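Local coordinates for Cfl (Pectobacterium brasiliense, PDB 7A9J), which probably activates carboxylic acids with ATP as an acyl-adenylate-forming ligase, here an engineered variant holding an oxo-indene carboxylic acid in its pocket, at residues D426-I430 and G464-I468. The protein carries 1 engineered substitution. Sequence-based numbering, arbitrary orientation.
Sequences DQIKI and GERII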
loop_
_atom_site.group_PDB
_atom_site.type_symbol
_atom_site.label_atom_id
_atom_site.label_comp_id
_atom_site.label_asym_id
_atom_site.label_seq_id
_atom_site.Cartn_x
_atom_site.Cartn_y
_atom_site.Cartn_z
ATOM N N ASP A 426 -1.928 -2.723 -21.770
ATOM C CA ASP A 426 -0.604 -2.615 -22.377
ATOM C C ASP A 426 -0.307 -3.742 -23.340
ATOM O O ASP A 426 0.808 -3.800 -23.880
ATOM C CB ASP A 426 0.473 -2.610 -21.296
ATOM C CG ASP A 426 0.451 -1.351 -20.469
ATOM O OD1 ASP A 426 -0.003 -0.314 -21.001
ATOM O OD2 ASP A 426 0.884 -1.404 -19.299
ATOM N N GLN A 427 -1.233 -4.683 -23.479
ATOM C CA GLN A 427 -1.010 -5.859 -24.278
ATOM C C GLN A 427 -0.832 -5.420 -25.737
ATOM O O GLN A 427 -1.516 -4.503 -26.209
ATOM C CB GLN A 427 -2.239 -6.765 -24.163
ATOM C CG GLN A 427 -2.306 -8.026 -24.887
ATOM C CD GLN A 427 -3.746 -8.539 -24.927
ATOM O OE1 GLN A 427 -4.176 -9.135 -25.915
ATOM N NE2 GLN A 427 -4.493 -8.278 -23.876
ATOM N N ILE A 428 0.095 -6.055 -26.420
ATOM C CA ILE A 428 0.332 -5.828 -27.864
ATOM C C ILE A 428 -0.152 -7.046 -28.650
ATOM O O ILE A 428 -0.010 -8.188 -28.188
ATOM C CB ILE A 428 1.841 -5.584 -28.082
ATOM C CG1 ILE A 428 2.284 -4.306 -27.370
ATOM C CG2 ILE A 428 2.219 -5.604 -29.597
ATOM C CD1 ILE A 428 3.793 -4.136 -27.318
ATOM N N LYS A 429 -0.714 -6.824 -29.864
ATOM C CA LYS A 429 -1.118 -7.935 -30.724
ATOM C C LYS A 429 -0.151 -8.029 -31.907
ATOM O O LYS A 429 0.086 -7.029 -32.597
ATOM C CB LYS A 429 -2.546 -7.764 -31.245
ATOM C CG LYS A 429 -3.588 -8.042 -30.203
ATOM C CD LYS A 429 -3.891 -9.535 -30.100
ATOM C CE LYS A 429 -5.031 -9.787 -29.118
ATOM N NZ LYS A 429 -6.336 -9.226 -29.592
ATOM N N ILE A 430 0.435 -9.203 -32.086
ATOM C CA ILE A 430 1.314 -9.476 -33.215
ATOM C C ILE A 430 0.761 -10.688 -33.934
ATOM O O ILE A 430 0.628 -11.776 -33.348
ATOM C CB ILE A 430 2.779 -9.666 -32.783
ATOM C CG1 ILE A 430 3.318 -8.350 -32.133
ATOM C CG2 ILE A 430 3.662 -10.208 -33.950
ATOM C CD1 ILE A 430 3.378 -7.075 -33.116
ATOM N N GLY A 464 -0.410 -3.666 -38.174
ATOM C CA GLY A 464 -1.260 -3.276 -37.059
ATOM C C GLY A 464 -0.448 -2.560 -35.998
ATOM O O GLY A 464 -0.631 -1.368 -35.747
ATOM N N GLU A 465 0.482 -3.291 -35.393
ATOM C CA GLU A 465 1.371 -2.745 -34.389
ATOM C C GLU A 465 2.787 -3.216 -34.643
ATOM O O GLU A 465 3.003 -4.307 -35.171
ATOM C CB GLU A 465 0.997 -3.218 -32.949
ATOM C CG GLU A 465 -0.335 -2.710 -32.442
ATOM C CD GLU A 465 -0.670 -3.313 -31.049
ATOM O OE1 GLU A 465 0.035 -3.011 -30.064
ATOM O OE2 GLU A 465 -1.615 -4.116 -30.922
ATOM N N ARG A 466 3.752 -2.435 -34.172
ATOM C CA ARG A 466 5.156 -2.809 -34.270
ATOM C C ARG A 466 5.787 -2.591 -32.905
ATOM O O ARG A 466 5.533 -1.559 -32.276
ATOM C CB ARG A 466 5.841 -1.952 -35.331
ATOM C CG ARG A 466 7.310 -2.176 -35.520
ATOM C CD ARG A 466 7.781 -1.469 -36.820
ATOM N NE ARG A 466 7.468 -0.046 -36.795
ATOM C CZ ARG A 466 8.325 0.922 -36.493
ATOM N NH1 ARG A 466 9.587 0.631 -36.182
ATOM N NH2 ARG A 466 7.906 2.187 -36.517
ATOM N N ILE A 467 6.606 -3.550 -32.460
ATOM C CA ILE A 467 7.166 -3.486 -31.105
ATOM C C ILE A 467 8.448 -2.682 -31.090
ATOM O O ILE A 467 9.376 -2.949 -31.862
ATOM C CB ILE A 467 7.409 -4.902 -30.559
ATOM C CG1 ILE A 467 6.062 -5.621 -30.462
ATOM C CG2 ILE A 467 8.144 -4.854 -29.173
ATOM C CD1 ILE A 467 6.212 -7.075 -30.032
ATOM N N ILE A 468 8.507 -1.700 -30.193
ATOM C CA ILE A 468 9.690 -0.869 -30.004
ATOM C C ILE A 468 10.269 -1.172 -28.626
ATOM O O ILE A 468 9.519 -1.278 -27.641
ATOM C CB ILE A 468 9.313 0.621 -30.107
ATOM C CG1 ILE A 468 8.430 0.880 -31.348
ATOM C CG2 ILE A 468 10.571 1.496 -29.989
ATOM C CD1 ILE A 468 9.054 0.526 -32.718
HETATM O O HOH W 1 -3.102 -4.330 -28.654
#
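Two donors grip Glu465 OE2: the backbone N of Lys429, 3.0 Å away with a nearly straight N-H...O angle of 166°, and a water that also donates to Gln427 O. The amide bond is a side-chain-to-backbone hydrogen bond in the C-terminal domain of an ATP-dependent AMP-binding enzyme, joining the first strand of the small hairpin 428-430/433-435 to strand 464-473, which lies next to strand 450-460 in a four-stranded mixed sheet. The amide meets OE2 from above the carboxylate plane. The other oxygen, OE1, is hydrogen-bonded to Ser457 on the adjoining strand, so partners at both oxygens fix the rotation of the carboxylate. The strand axes run at 105° to each other, and the Glu465 chain, extended beyond CG, spans the gap. Three isoleucines complete the join. Ile428 CG2 lies 3.4 Å from Glu465 OE1 and 3.9 Å from Ile467 CG1, placing this methyl between the carboxylate and the isoleucine. Val435, on the partner strand of the hairpin, touches Ile428, Ile430 and Ile467 alike. With chi2 at -64°, Ile430 turns its end methyl towards strand 464-473, where CD1 comes within 3.5 Å of Glu465 O, while its CG1 rests 3.8 Å from Ile467 CD1.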